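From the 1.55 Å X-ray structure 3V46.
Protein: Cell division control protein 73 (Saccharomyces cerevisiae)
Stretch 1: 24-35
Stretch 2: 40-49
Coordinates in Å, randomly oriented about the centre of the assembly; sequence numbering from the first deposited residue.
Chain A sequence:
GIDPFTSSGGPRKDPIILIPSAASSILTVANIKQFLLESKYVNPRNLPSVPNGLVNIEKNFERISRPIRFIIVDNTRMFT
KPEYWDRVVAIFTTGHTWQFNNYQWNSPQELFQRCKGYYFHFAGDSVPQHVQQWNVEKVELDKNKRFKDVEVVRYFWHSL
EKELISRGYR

Stretch 1, residues 24-35: SSILTVANIKQF
Stretch 2 40-49: KYVNPRNLPS

Which polar groups tie the two stretches together most firmly? Asn31, with chi1 at 71° (p) and chi2 at -12°, directs its amide into both backbones. Asn31 ND2 donates to Val42 O at 2.8 Å, nearly linear at 174°, and its second hydrogen reaches Ile26 O, 3.0 Å from ND2. Asn31 OD1 accepts from Thr28 N at 2.8 Å. Ile26 O is shared, because Tyr41 OH also donates to it at 2.8 Å; chi1 at 180° (t) and chi2 at 80° carry the tyrosine ring there.

How do the backbones align? Residues 32-35 of stretch 1 are helical, the helix running on later in the chain, and Asn31 sits at its N-cap position; Phe35 N donates to Asn31 O at 3.1 Å. Stretch 2 is extended from Lys40 (phi/psi -121/112) through Val42 (-136/138), then makes a 3-10 segment at 44-45. CA atoms pair Phe35 with Lys40 (4.7 Å), Asn31 with Pro44 (5.3 Å) and Ala30 with Ser49 (5.6 Å), so the chains run in opposite directions. Near the first pair, Lys40 N donates to Gln34 O at 3.1 Å.

What do the waters add? One donates to Ala30 O and Pro48 O, each 2.7 Å from its oxygen. Another donates to Asn31 O and Lys40 O, both at 2.8 Å, and accepts from Val42 N at 3.0 Å, joining three backbone groups that do not bond directly to one another.

Where is the packing? Leu27 CD2 meets Tyr41 CE1 at the ring edge, 3.9 Å away, while Phe35 CD1 lies 4.0 Å from Tyr41 CB. Pro44 points toward stretch 1, its CB 3.5 Å from Thr28 OG1. Leu47 (m, t) brings CD1 to 3.6 Å from Asn31 CB, and its CD2 lies 3.6 Å from Gln34 NE2.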

ATOM      1  N   SER A  24       2.234  13.978   6.090  1.00 25.99           N
ATOM      2  CA  SER A  24       1.496  14.315   4.879  1.00 29.33           C
ATOM      3  C   SER A  24       0.674  13.154   4.317  1.00 23.44           C
ATOM      4  O   SER A  24      -0.103  13.337   3.383  1.00 25.73           O
ATOM      5  CB  SER A  24       2.479  14.770   3.805  1.00 33.82           C
ATOM      6  OG  SER A  24       3.433  13.747   3.556  1.00 40.88           O
ATOM      7  N   SER A  25       0.835  11.968   4.886  1.00 21.54           N
ATOM      8  CA  SER A  25       0.202  10.773   4.327  1.00 19.04           C
ATOM      9  C   SER A  25      -1.304  10.889   4.308  1.00 17.03           C
ATOM     10  O   SER A  25      -1.911  11.239   5.314  1.00 19.83           O
ATOM     11  CB  SER A  25       0.584   9.542   5.134  1.00 23.04           C
ATOM     12  OG  SER A  25       1.947   9.218   4.926  1.00 24.70           O
ATOM     13  N   ILE A  26      -1.916  10.583   3.170  1.00 17.49           N
ATOM     14  CA  ILE A  26      -3.373  10.599   3.112  1.00 17.91           C
ATOM     15  C   ILE A  26      -3.957   9.221   3.421  1.00 16.71           C
ATOM     16  O   ILE A  26      -5.095   9.147   3.868  1.00 17.52           O
ATOM     17  CB  ILE A  26      -3.958  11.220   1.803  1.00 23.05           C
ATOM     18  CG1 ILE A  26      -3.754  10.323   0.590  1.00 22.57           C
ATOM     19  CG2 ILE A  26      -3.367  12.619   1.565  1.00 27.11           C
ATOM     20  CD1 ILE A  26      -4.369  10.930  -0.688  1.00 23.24           C
ATOM     21  N   LEU A  27      -3.170   8.159   3.214  1.00 16.38           N
ATOM     22  CA  LEU A  27      -3.551   6.800   3.610  1.00 15.89           C
ATOM     23  C   LEU A  27      -2.538   6.243   4.609  1.00 15.37           C
ATOM     24  O   LEU A  27      -1.332   6.311   4.381  1.00 19.69           O
ATOM     25  CB  LEU A  27      -3.636   5.861   2.404  1.00 20.13           C
ATOM     26  CG  LEU A  27      -4.803   6.060   1.441  1.00 20.46           C
ATOM     27  CD1 LEU A  27      -4.676   5.137   0.232  1.00 21.72           C
ATOM     28  CD2 LEU A  27      -6.122   5.817   2.150  1.00 18.83           C
ATOM     29  N   THR A  28      -3.045   5.727   5.728  1.00 15.92           N
ATOM     30  CA  THR A  28      -2.207   5.127   6.762  1.00 17.47           C
ATOM     31  C   THR A  28      -2.893   3.870   7.286  1.00 18.04           C
ATOM     32  O   THR A  28      -4.018   3.576   6.894  1.00 17.30           O
ATOM     33  CB  THR A  28      -2.026   6.073   7.933  1.00 20.49           C
ATOM     34  OG1 THR A  28      -3.248   6.127   8.677  1.00 19.64           O
ATOM     35  CG2 THR A  28      -1.670   7.478   7.447  1.00 21.74           C
ATOM     36  N   VAL A  29      -2.246   3.131   8.181  1.00 18.03           N
ATOM     37  CA  VAL A  29      -2.919   1.957   8.753  1.00 18.96           C
ATOM     38  C   VAL A  29      -4.207   2.341   9.477  1.00 20.08           C
ATOM     39  O   VAL A  29      -5.079   1.498   9.664  1.00 20.92           O
ATOM     40  CB  VAL A  29      -2.038   1.119   9.722  1.00 22.67           C
ATOM     41  CG1 VAL A  29      -0.984   0.357   8.966  1.00 29.44           C
ATOM     42  CG2 VAL A  29      -1.430   1.995  10.826  1.00 21.23           C
ATOM     43  N   ALA A  30      -4.340   3.601   9.881  1.00 18.95           N
ATOM     44  CA  ALA A  30      -5.524   4.014  10.633  1.00 18.07           C
ATOM     45  C   ALA A  30      -6.775   4.119   9.775  1.00 18.27           C
ATOM     46  O   ALA A  30      -7.881   3.947  10.293  1.00 19.67           O
ATOM     47  CB  ALA A  30      -5.278   5.319  11.379  1.00 20.91           C
ATOM     48  N   ASN A  31      -6.617   4.396   8.477  1.00 16.83           N
ATOM     49  CA  ASN A  31      -7.780   4.572   7.604  1.00 15.98           C
ATOM     50  C   ASN A  31      -7.823   3.635   6.404  1.00 14.94           C
ATOM     51  O   ASN A  31      -8.733   3.710   5.581  1.00 15.92           O
ATOM     52  CB  ASN A  31      -7.922   6.033   7.139  1.00 16.65           C
ATOM     53  CG  ASN A  31      -6.850   6.448   6.141  1.00 13.59           C
ATOM     54  OD1 ASN A  31      -5.868   5.756   5.936  1.00 14.67           O
ATOM     55  ND2 ASN A  31      -7.038   7.608   5.532  1.00 16.93           N
ATOM     56  N   ILE A  32      -6.866   2.721   6.318  1.00 14.90           N
ATOM     57  CA  ILE A  32      -6.768   1.874   5.142  1.00 14.21           C
ATOM     58  C   ILE A  32      -7.891   0.846   5.049  1.00 16.86           C
ATOM     59  O   ILE A  32      -8.325   0.514   3.967  1.00 16.30           O
ATOM     60  CB  ILE A  32      -5.381   1.187   5.054  1.00 16.38           C
ATOM     61  CG1 ILE A  32      -5.166   0.582   3.663  1.00 16.48           C
ATOM     62  CG2 ILE A  32      -5.223   0.130   6.144  1.00 17.98           C
ATOM     63  CD1 ILE A  32      -5.064   1.587   2.546  1.00 18.69           C
ATOM     64  N   LYS A  33      -8.364   0.326   6.174  1.00 18.10           N
ATOM     65  CA  LYS A  33      -9.444  -0.642   6.119  1.00 19.39           C
ATOM     66  C   LYS A  33     -10.726   0.017   5.606  1.00 18.66           C
ATOM     67  O   LYS A  33     -11.403  -0.533   4.734  1.00 20.71           O
ATOM     68  CB  LYS A  33      -9.659  -1.277   7.496  1.00 27.31           C
ATOM     69  CG  LYS A  33     -10.675  -2.385   7.504  1.00 38.66           C
ATOM     70  CD  LYS A  33     -10.806  -2.984   8.900  1.00 41.78           C
ATOM     71  CE  LYS A  33      -9.467  -3.445   9.428  1.00 43.33           C
ATOM     72  NZ  LYS A  33      -9.639  -4.256  10.683  1.00 50.15           N
ATOM     73  N   GLN A  34     -11.069   1.185   6.143  1.00 20.19           N
ATOM     74  CA  GLN A  34     -12.260   1.886   5.684  1.00 22.19           C
ATOM     75  C   GLN A  34     -12.162   2.141   4.182  1.00 18.94           C
ATOM     76  O   GLN A  34     -13.133   1.998   3.439  1.00 21.34           O
ATOM     77  CB  GLN A  34     -12.420   3.221   6.413  1.00 27.74           C
ATOM     78  CG  GLN A  34     -12.657   3.077   7.901  1.00 38.99           C
ATOM     79  CD  GLN A  34     -13.632   4.108   8.444  1.00 47.38           C
ATOM     80  OE1 GLN A  34     -14.171   4.930   7.697  1.00 50.53           O
ATOM     81  NE2 GLN A  34     -13.865   4.070   9.752  1.00 54.50           N
ATOM     82  N   PHE A  35     -10.979   2.528   3.739  1.00 18.59           N
ATOM     83  CA  PHE A  35     -10.792   2.847   2.339  1.00 17.67           C
ATOM     84  C   PHE A  35     -10.939   1.603   1.466  1.00 17.14           C
ATOM     85  O   PHE A  35     -11.757   1.571   0.550  1.00 18.57           O
ATOM     86  CB  PHE A  35      -9.432   3.519   2.126  1.00 18.47           C
ATOM     87  CG  PHE A  35      -9.215   4.027   0.731  1.00 19.41           C
ATOM     88  CD1 PHE A  35     -10.002   5.039   0.213  1.00 23.69           C
ATOM     89  CD2 PHE A  35      -8.213   3.498  -0.046  1.00 19.97           C
ATOM     90  CE1 PHE A  35      -9.794   5.508  -1.080  1.00 23.24           C
ATOM     91  CE2 PHE A  35      -7.992   3.965  -1.330  1.00 24.37           C
ATOM     92  CZ  PHE A  35      -8.783   4.970  -1.845  1.00 26.12           C
ATOM     93  N   LYS A  40     -14.512   3.998   1.516  1.00 26.37           N
ATOM     94  CA  LYS A  40     -14.826   5.218   2.241  1.00 31.39           C
ATOM     95  C   LYS A  40     -13.528   5.866   2.670  1.00 28.25           C
ATOM     96  O   LYS A  40     -12.801   5.323   3.494  1.00 28.35           O
ATOM     97  CB  LYS A  40     -15.697   4.906   3.460  1.00 34.68           C
ATOM     98  CG  LYS A  40     -17.107   4.455   3.095  1.00 45.87           C
ATOM     99  CD  LYS A  40     -17.962   4.179   4.324  1.00 51.88           C
ATOM    100  CE  LYS A  40     -19.378   3.755   3.933  1.00 55.80           C
ATOM    101  NZ  LYS A  40     -19.394   2.641   2.936  1.00 57.92           N
ATOM    102  N   TYR A  41     -13.224   7.017   2.083  1.00 28.44           N
ATOM    103  CA  TYR A  41     -12.041   7.769   2.469  1.00 25.52           C
ATOM    104  C   TYR A  41     -12.308   8.698   3.661  1.00 25.84           C
ATOM    105  O   TYR A  41     -13.241   9.510   3.635  1.00 27.03           O
ATOM    106  CB  TYR A  41     -11.470   8.601   1.312  1.00 24.97           C
ATOM    107  CG  TYR A  41     -10.267   9.326   1.823  1.00 21.30           C
ATOM    108  CD1 TYR A  41      -9.057   8.670   1.941  1.00 22.52           C
ATOM    109  CD2 TYR A  41     -10.357  10.633   2.289  1.00 23.85           C
ATOM    110  CE1 TYR A  41      -7.970   9.286   2.465  1.00 21.40           C
ATOM    111  CE2 TYR A  41      -9.257  11.268   2.818  1.00 23.05           C
ATOM    112  CZ  TYR A  41      -8.070  10.579   2.911  1.00 22.36           C
ATOM    113  OH  TYR A  41      -6.981  11.183   3.452  1.00 21.74           O
ATOM    114  N   VAL A  42     -11.469   8.588   4.688  1.00 22.38           N
ATOM    115  CA  VAL A  42     -11.575   9.416   5.889  1.00 24.39           C
ATOM    116  C   VAL A  42     -10.193   9.915   6.285  1.00 21.19           C
ATOM    117  O   VAL A  42      -9.235   9.163   6.234  1.00 20.54           O
ATOM    118  CB  VAL A  42     -12.136   8.598   7.071  1.00 28.48           C
ATOM    119  CG1 VAL A  42     -12.217   9.448   8.331  1.00 30.62           C
ATOM    120  CG2 VAL A  42     -13.499   8.025   6.713  1.00 33.40           C
ATOM    121  N   ASN A  43     -10.100  11.181   6.674  1.00 21.64           N
ATOM    122  CA  ASN A  43      -8.870  11.755   7.207  1.00 21.18           C
ATOM    123  C   ASN A  43      -8.311  10.874   8.317  1.00 21.51           C
ATOM    124  O   ASN A  43      -9.005  10.597   9.289  1.00 23.93           O
ATOM    125  CB  ASN A  43      -9.175  13.146   7.763  1.00 26.35           C
ATOM    126  CG  ASN A  43      -7.929  13.916   8.188  1.00 30.18           C
ATOM    127  OD1 ASN A  43      -6.947  13.341   8.652  1.00 29.70           O
ATOM    128  ND2 ASN A  43      -7.980  15.235   8.047  1.00 35.76           N
ATOM    129  N   PRO A  44      -7.052  10.433   8.186  1.00 21.45           N
ATOM    130  CA  PRO A  44      -6.527   9.445   9.137  1.00 23.13           C
ATOM    131  C   PRO A  44      -6.351   9.966  10.557  1.00 25.49           C
ATOM    132  O   PRO A  44      -6.323   9.180  11.501  1.00 27.89           O
ATOM    133  CB  PRO A  44      -5.167   9.076   8.535  1.00 25.06           C
ATOM    134  CG  PRO A  44      -4.791  10.249   7.701  1.00 24.60           C
ATOM    135  CD  PRO A  44      -6.067  10.767   7.142  1.00 24.43           C
ATOM    136  N   ARG A  45      -6.239  11.276  10.719  1.00 23.26           N
ATOM    137  CA  ARG A  45      -6.057  11.842  12.051  1.00 23.53           C
ATOM    138  C   ARG A  45      -7.365  11.799  12.853  1.00 27.92           C
ATOM    139  O   ARG A  45      -7.357  11.906  14.080  1.00 31.15           O
ATOM    140  CB  ARG A  45      -5.540  13.272  11.942  1.00 25.99           C
ATOM    141  CG  ARG A  45      -5.112  13.877  13.266  1.00 27.69           C
ATOM    142  CD  ARG A  45      -4.478  15.249  13.070  1.00 29.92           C
ATOM    143  NE  ARG A  45      -4.054  15.842  14.337  1.00 30.14           N
ATOM    144  CZ  ARG A  45      -4.838  16.581  15.119  1.00 32.59           C
ATOM    145  NH1 ARG A  45      -6.096  16.820  14.767  1.00 33.04           N
ATOM    146  NH2 ARG A  45      -4.373  17.086  16.257  1.00 33.14           N
ATOM    147  N   ASN A  46      -8.474  11.599  12.146  1.00 29.99           N
ATOM    148  CA  ASN A  46      -9.806  11.597  12.738  1.00 33.24           C
ATOM    149  C   ASN A  46     -10.339  10.200  13.074  1.00 35.87           C
ATOM    150  O   ASN A  46     -11.540  10.028  13.333  1.00 38.20           O
ATOM    151  CB  ASN A  46     -10.784  12.306  11.794  1.00 35.72           C
ATOM    152  CG  ASN A  46     -10.468  13.783  11.633  1.00 39.61           C
ATOM    153  OD1 ASN A  46      -9.672  14.343  12.389  1.00 39.91           O
ATOM    154  ND2 ASN A  46     -11.095  14.424  10.653  1.00 41.12           N
ATOM    155  N   LEU A  47      -9.445   9.214  13.072  1.00 33.85           N
ATOM    156  CA  LEU A  47      -9.781   7.842  13.443  1.00 34.65           C
ATOM    157  C   LEU A  47      -8.860   7.372  14.564  1.00 33.72           C
ATOM    158  O   LEU A  47      -7.799   7.959  14.783  1.00 33.24           O
ATOM    159  CB  LEU A  47      -9.626   6.906  12.239  1.00 32.89           C
ATOM    160  CG  LEU A  47     -10.670   7.040  11.130  1.00 32.92           C
ATOM    161  CD1 LEU A  47     -10.229   6.264   9.906  1.00 33.84           C
ATOM    162  CD2 LEU A  47     -12.039   6.561  11.597  1.00 31.76           C
ATOM    163  N   PRO A  48      -9.261   6.310  15.280  1.00 31.40           N
ATOM    164  CA  PRO A  48      -8.409   5.713  16.313  1.00 33.38           C
ATOM    165  C   PRO A  48      -7.064   5.261  15.764  1.00 34.47           C
ATOM    166  O   PRO A  48      -6.996   4.663  14.683  1.00 31.83           O
ATOM    167  CB  PRO A  48      -9.210   4.488  16.764  1.00 36.47           C
ATOM    168  CG  PRO A  48     -10.622   4.790  16.418  1.00 38.26           C
ATOM    169  CD  PRO A  48     -10.583   5.661  15.202  1.00 34.29           C
ATOM    170  N   SER A  49      -5.997   5.532  16.504  1.00 34.83           N
ATOM    171  CA  SER A  49      -4.692   5.020  16.118  1.00 34.90           C
ATOM    172  C   SER A  49      -4.685   3.495  16.282  1.00 33.44           C
ATOM    173  O   SER A  49      -5.519   2.926  16.994  1.00 35.52           O
ATOM    174  CB  SER A  49      -3.584   5.674  16.944  1.00 37.59           C
ATOM    175  OG  SER A  49      -3.718   5.348  18.313  1.00 42.07           O
TER
HETATM  176  O   HOH W   1      -8.528   3.360  12.886  1.00 24.86           O
HETATM  177  O   HOH W   2     -10.316   5.836   4.759  1.00 21.28           O